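Local structure of phage terminase large subunit (Thermus phage G20c, 5M1Q) at residues A[8-13]-A[137-142]; A[143-148]-A[172-177]. The protein cuts viral DNA through its RNase H-like nuclease domain and, as the large terminase subunit, drives genome translocation into empty capsids using ATP. All coordinates share one frame; numbering follows the deposited sequence.

Interaction 1 (A[8-13]-A[137-142]); sequences DMLILL and VAVPND. With ZN (zinc ion), chain E.
Ile11 and Leu13 pair with Val137, Val139 and Asn141 through four backbone hydrogen bonds, which lay strand 138-140 parallel to strand 11-13 as the outermost strand of the mixed sheet in this chain. Ile11 gives its N-H to Val137 O (3.0 Å) and receives that of Val139 at its own carbonyl; Leu13 does the same between Val139 O and Asn141 N (Asn141 N to Leu13 O, 2.8 Å). This zigzag is the normal pattern of parallel strands. Ala138 and Pro140 add CA-H...O contacts to the carbonyls of Ile11 and Leu13.

Apolar contacts differ on the two faces. Leu10 CD1 presses on Val137 CG1 at 3.5 Å, tighter than usual for carbon, while its CD2 rests on Val139 CG2 at 3.9 Å. With CG anti to the backbone N (chi1 -178°), the branch turns toward strand 138-140. Across the sheet the small Ala138 lets Ile11 come close, CB to CB at 3.7 Å, and takes Leu13 CD1 beside its methyl.

Polar groups gather at the strand end. Asn141, centre of an inverse gamma turn, lays its amide obliquely against Leu12 (Asn141 CG to Leu12 CB, 3.8 Å). Asp142 stands at the N-cap, its OD2 making weak bonds to Thr144 N and Ile145 N. Asp8, clear of 137-142, binds a zinc ion through OD1 (2.0 Å), as does a water.

Pro140 costs the ladder no bond, since Val139 and Asn141 supply the N-H groups. Separately, Leu10, Val137 and Val139 pack together, Leu10 also meeting Leu146 and Leu149, and Val137 meeting Leu128.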
loop_
_atom_site.group_PDB
_atom_site.type_symbol
_atom_site.label_atom_id
_atom_site.label_comp_id
_atom_site.label_asym_id
_atom_site.label_seq_id
_atom_site.Cartn_x
_atom_site.Cartn_y
_atom_site.Cartn_z
ATOM N N ASP A 8 -11.324 -4.668 14.967
ATOM C CA ASP A 8 -10.836 -5.463 16.106
ATOM C C ASP A 8 -10.125 -6.735 15.701
ATOM O O ASP A 8 -9.416 -7.347 16.512
ATOM C CB ASP A 8 -11.996 -5.837 17.039
ATOM C CG ASP A 8 -12.559 -4.660 17.764
ATOM O OD1 ASP A 8 -11.862 -3.641 17.902
ATOM O OD2 ASP A 8 -13.718 -4.757 18.217
ATOM N N MET A 9 -10.328 -7.163 14.464
ATOM C CA MET A 9 -9.715 -8.365 13.948
ATOM C C MET A 9 -8.403 -8.093 13.192
ATOM O O MET A 9 -7.746 -9.040 12.784
ATOM C CB MET A 9 -10.698 -9.119 13.046
ATOM C CG MET A 9 -11.973 -9.633 13.725
ATOM S SD MET A 9 -11.660 -10.764 15.119
ATOM C CE MET A 9 -11.165 -12.251 14.282
ATOM N N LEU A 10 -8.053 -6.826 13.015
ATOM C CA LEU A 10 -6.780 -6.450 12.402
ATOM C C LEU A 10 -5.636 -6.959 13.255
ATOM O O LEU A 10 -5.589 -6.696 14.459
ATOM C CB LEU A 10 -6.699 -4.923 12.271
ATOM C CG LEU A 10 -5.477 -4.307 11.619
ATOM C CD1 LEU A 10 -5.434 -4.742 10.160
ATOM C CD2 LEU A 10 -5.533 -2.795 11.731
ATOM N N ILE A 11 -4.722 -7.695 12.642
ATOM C CA ILE A 11 -3.554 -8.200 13.345
ATOM C C ILE A 11 -2.493 -7.097 13.380
ATOM O O ILE A 11 -2.242 -6.411 12.373
ATOM C CB ILE A 11 -3.026 -9.473 12.684
ATOM C CG1 ILE A 11 -4.048 -10.604 12.812
ATOM C CG2 ILE A 11 -1.683 -9.870 13.272
ATOM C CD1 ILE A 11 -4.528 -10.845 14.232
ATOM N N LEU A 12 -1.885 -6.926 14.551
ATOM C CA LEU A 12 -0.980 -5.827 14.833
ATOM C C LEU A 12 0.456 -6.331 14.938
ATOM O O LEU A 12 0.857 -6.905 15.959
ATOM C CB LEU A 12 -1.410 -5.194 16.149
ATOM C CG LEU A 12 -2.834 -4.673 16.139
ATOM C CD1 LEU A 12 -3.126 -4.017 17.487
ATOM C CD2 LEU A 12 -3.066 -3.700 15.000
ATOM N N LEU A 13 1.236 -6.116 13.884
ATOM C CA LEU A 13 2.546 -6.734 13.775
ATOM C C LEU A 13 3.649 -5.879 14.408
ATOM O O LEU A 13 3.669 -4.665 14.230
ATOM C CB LEU A 13 2.915 -6.927 12.302
ATOM C CG LEU A 13 1.968 -7.824 11.500
ATOM C CD1 LEU A 13 2.227 -7.694 10.003
ATOM C CD2 LEU A 13 2.078 -9.252 11.960
ATOM N N VAL A 137 -6.039 -9.557 7.593
ATOM C CA VAL A 137 -5.226 -8.397 7.350
ATOM C C VAL A 137 -4.306 -8.214 8.555
ATOM O O VAL A 137 -4.758 -8.243 9.706
ATOM C CB VAL A 137 -6.093 -7.143 7.094
ATOM C CG1 VAL A 137 -5.238 -5.910 6.870
ATOM C CG2 VAL A 137 -6.974 -7.388 5.891
ATOM N N ALA A 138 -3.023 -8.005 8.270
ATOM C CA ALA A 138 -1.998 -7.842 9.303
ATOM C C ALA A 138 -1.082 -6.726 8.886
ATOM O O ALA A 138 -0.519 -6.766 7.785
ATOM C CB ALA A 138 -1.219 -9.127 9.521
ATOM N N VAL A 139 -0.954 -5.710 9.741
ATOM C CA VAL A 139 -0.216 -4.498 9.418
ATOM C C VAL A 139 0.707 -4.126 10.582
ATOM O O VAL A 139 0.457 -4.554 11.731
ATOM C CB VAL A 139 -1.161 -3.309 9.099
ATOM C CG1 VAL A 139 -2.106 -3.671 7.985
ATOM C CG2 VAL A 139 -1.937 -2.852 10.339
ATOM N N PRO A 140 1.756 -3.322 10.314
ATOM C CA PRO A 140 2.628 -2.887 11.415
ATOM C C PRO A 140 1.804 -2.136 12.482
ATOM O O PRO A 140 0.915 -1.346 12.145
ATOM C CB PRO A 140 3.615 -1.931 10.731
ATOM C CG PRO A 140 3.638 -2.363 9.313
ATOM C CD PRO A 140 2.219 -2.791 9.023
ATOM N N ASN A 141 2.109 -2.405 13.748
ATOM C CA ASN A 141 1.385 -1.824 14.870
ATOM C C ASN A 141 1.854 -0.383 15.121
ATOM O O ASN A 141 2.506 -0.097 16.130
ATOM C CB ASN A 141 1.592 -2.700 16.116
ATOM C CG ASN A 141 0.746 -2.248 17.299
ATOM O OD1 ASN A 141 -0.145 -1.433 17.150
ATOM N ND2 ASN A 141 1.016 -2.793 18.461
ATOM N N ASP A 142 1.535 0.498 14.185
ATOM C CA ASP A 142 1.993 1.874 14.186
ATOM C C ASP A 142 0.795 2.821 14.263
ATOM O O ASP A 142 -0.195 2.633 13.560
ATOM C CB ASP A 142 2.819 2.130 12.929
ATOM C CG ASP A 142 3.139 3.601 12.728
ATOM O OD1 ASP A 142 4.095 4.089 13.355
ATOM O OD2 ASP A 142 2.436 4.265 11.937
HETATM ZN ZN ZN E . -12.579 -2.237 19.089
HETATM O O HOH W 1 2.721 -5.660 18.027
HETATM O O HOH W 2 -13.770 -0.974 17.454
#

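Interaction 2 (A[143-148]-A[172-177]); sequences KTILDE and DDIVMS. With ZN (zinc ion), chain D; ZN (zinc ion), chain B.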
loop_
_atom_site.group_PDB
_atom_site.type_symbol
_atom_site.label_atom_id
_atom_site.label_comp_id
_atom_site.label_asym_id
_atom_site.label_seq_id
_atom_site.Cartn_x
_atom_site.Cartn_y
_atom_site.Cartn_z
ATOM N N LYS A 143 0.912 3.849 15.111
ATOM C CA LYS A 143 -0.210 4.740 15.435
ATOM C C LYS A 143 -0.803 5.416 14.199
ATOM O O LYS A 143 -2.020 5.498 14.055
ATOM C CB LYS A 143 0.249 5.812 16.440
ATOM C CG LYS A 143 -0.864 6.686 16.988
ATOM C CD LYS A 143 -0.328 7.940 17.685
ATOM C CE LYS A 143 -1.256 9.134 17.485
ATOM N NZ LYS A 143 -2.642 8.861 17.951
ATOM N N THR A 144 0.072 5.876 13.314
ATOM C CA THR A 144 -0.346 6.587 12.108
ATOM C C THR A 144 -1.215 5.690 11.219
ATOM O O THR A 144 -2.274 6.112 10.730
ATOM C CB THR A 144 0.874 7.112 11.331
ATOM O OG1 THR A 144 1.697 7.897 12.209
ATOM C CG2 THR A 144 0.451 7.959 10.140
ATOM N N ILE A 145 -0.781 4.437 11.054
ATOM C CA ILE A 145 -1.537 3.456 10.256
ATOM C C ILE A 145 -2.903 3.191 10.877
ATOM O O ILE A 145 -3.945 3.269 10.192
ATOM C CB ILE A 145 -0.769 2.109 10.116
ATOM C CG1 ILE A 145 0.559 2.312 9.373
ATOM C CG2 ILE A 145 -1.628 1.062 9.403
ATOM C CD1 ILE A 145 1.459 1.102 9.385
ATOM N N LEU A 146 -2.916 2.896 12.180
ATOM C CA LEU A 146 -4.156 2.557 12.867
ATOM C C LEU A 146 -5.155 3.722 12.912
ATOM O O LEU A 146 -6.352 3.496 12.780
ATOM C CB LEU A 146 -3.849 2.031 14.268
ATOM C CG LEU A 146 -2.921 0.811 14.251
ATOM C CD1 LEU A 146 -2.451 0.434 15.650
ATOM C CD2 LEU A 146 -3.610 -0.364 13.577
ATOM N N ASP A 147 -4.658 4.948 13.079
ATOM C CA ASP A 147 -5.508 6.160 13.063
ATOM C C ASP A 147 -6.199 6.388 11.714
ATOM O O ASP A 147 -7.397 6.698 11.681
ATOM C CB ASP A 147 -4.686 7.411 13.421
ATOM C CG ASP A 147 -4.311 7.494 14.913
ATOM O OD1 ASP A 147 -4.912 6.808 15.770
ATOM O OD2 ASP A 147 -3.391 8.276 15.235
ATOM N N GLU A 148 -5.460 6.211 10.606
ATOM C CA GLU A 148 -6.055 6.321 9.269
ATOM C C GLU A 148 -7.152 5.303 9.073
ATOM O O GLU A 148 -8.175 5.619 8.488
ATOM C CB GLU A 148 -5.019 6.160 8.137
ATOM C CG GLU A 148 -4.075 7.343 7.996
ATOM C CD GLU A 148 -3.568 7.623 6.581
ATOM O OE1 GLU A 148 -3.990 6.993 5.581
ATOM O OE2 GLU A 148 -2.711 8.511 6.484
ATOM N N ASP A 172 -6.005 9.487 3.767
ATOM C CA ASP A 172 -6.346 8.070 3.532
ATOM C C ASP A 172 -5.321 7.352 2.634
ATOM O O ASP A 172 -5.600 6.274 2.113
ATOM C CB ASP A 172 -7.757 7.943 2.938
ATOM C CG ASP A 172 -7.844 8.388 1.471
ATOM O OD1 ASP A 172 -6.893 8.983 0.910
ATOM O OD2 ASP A 172 -8.907 8.133 0.853
ATOM N N ASP A 173 -4.126 7.917 2.475
ATOM C CA ASP A 173 -3.120 7.325 1.595
ATOM C C ASP A 173 -2.646 5.928 2.043
ATOM O O ASP A 173 -2.364 5.064 1.202
ATOM C CB ASP A 173 -1.895 8.223 1.475
ATOM C CG ASP A 173 -2.267 9.663 1.342
ATOM O OD1 ASP A 173 -2.688 10.057 0.234
ATOM O OD2 ASP A 173 -2.200 10.357 2.379
ATOM N N ILE A 174 -2.557 5.719 3.359
ATOM C CA ILE A 174 -2.199 4.393 3.893
ATOM C C ILE A 174 -3.303 3.397 3.585
ATOM O O ILE A 174 -3.007 2.288 3.127
ATOM C CB ILE A 174 -1.917 4.419 5.411
ATOM C CG1 ILE A 174 -0.709 5.322 5.688
ATOM C CG2 ILE A 174 -1.677 3.025 5.961
ATOM C CD1 ILE A 174 -0.587 5.726 7.138
ATOM N N VAL A 175 -4.555 3.806 3.813
ATOM C CA VAL A 175 -5.690 2.937 3.537
ATOM C C VAL A 175 -5.701 2.503 2.078
ATOM O O VAL A 175 -5.853 1.309 1.784
ATOM C CB VAL A 175 -7.035 3.592 3.885
ATOM C CG1 VAL A 175 -8.162 2.613 3.665
ATOM C CG2 VAL A 175 -7.044 4.054 5.344
ATOM N N MET A 176 -5.513 3.458 1.177
ATOM C CA MET A 176 -5.535 3.134 -0.232
ATOM C C MET A 176 -4.391 2.232 -0.660
ATOM O O MET A 176 -4.576 1.307 -1.444
ATOM C CB MET A 176 -5.597 4.407 -1.069
ATOM C CG MET A 176 -6.894 5.175 -0.884
ATOM S SD MET A 176 -8.385 4.184 -1.160
ATOM C CE MET A 176 -8.092 3.515 -2.785
ATOM N N SER A 177 -3.197 2.488 -0.130
ATOM C CA SER A 177 -2.073 1.629 -0.434
ATOM C C SER A 177 -2.299 0.174 0.046
ATOM O O SER A 177 -2.044 -0.787 -0.669
ATOM C CB SER A 177 -0.828 2.208 0.222
ATOM O OG SER A 177 0.264 1.342 0.085
HETATM ZN ZN ZN D . -3.243 9.515 -1.619
HETATM ZN ZN ZN B . -3.073 12.243 2.073
HETATM O O HOH W 3 -0.953 9.166 4.813
HETATM O O HOH W 4 -5.203 11.998 1.544
HETATM O O HOH W 5 -5.046 8.633 -1.138
HETATM O O HOH W 6 -4.258 11.543 -1.500
HETATM O O HOH W 7 -1.361 9.915 -2.055
HETATM O O HOH W 8 -3.513 9.460 -3.561
#
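Thr144 meets Ile174 near the start of helix 143-150, its methyl CG2 lying 3.9 Å from Ile174 CD1 with the two side chains at about a right angle. OG1 lies beside the backbone N, which leaves CG2 as the branch that turns carbon to its neighbour. One residue on, Ile145 brings CG2 to within 4.0 Å of Ile174 CG2. A branched chain suits this buried place because it presents carbon in more than one direction: CG1 and CG2 both lie near Ile174 CG2, while the side chain also packs on Leu61 of strand 57-64.

The two helices cross at 84°, their short axes 9.2 Å apart, on one side of the central sheet of the RNase H-like fold. Helix 173-182 begins at the metal centre, where Asp173 holds one zinc by OD1 and another by OD2, joined by Asp38 at the first and by Asp44 and His171 at the second. Asp173 is probably a ligand of catalytic magnesium in the nuclease reaction, zinc being bound here.

Glu148 closes the segment and points into this helix start. OE1 accepts the N-H of Ile174 at 2.9 Å, on the syn side but 34° out of the carboxylate plane, and the bond is bent, with 141° at the hydrogen. The aliphatic arm of Ile174 crosses the carboxylate, CD1 lying 3.6 Å from Glu148 CD, while Val175 CG2 reaches Glu148 CB at 4.0 Å. A water that donates to both Glu148 OE2 and Asp173 OD2 appears to connect Glu148 to the zinc ligand as a second-shell group, though its 2.5 Å distance from Glu148 OE2 is doubtfully short; Arg63 lies near OE2 in a long, weak ion pair.

Overall arrangement
Interaction 2 is the buried contact, close to the centre of the chain and at the metal site, whereas interaction 1 is partly buried, at the margin of the sheet and away from the annotated sites. Strand 138-140 is followed directly by helix 143-150, which makes the two contacts successive along the chain. Leu146 bridges them: it turns away from helix 173-182 and packs on Leu10, Leu12 and Asn141, while Ile145 touches the carbonyl of Pro140. Main-chain bonds dominate the pairing of the outermost strand 138-140 with its neighbour; between the helices, aliphatic packing surrounds a single direct hydrogen bond and an apparent water link to a metal-binding aspartate.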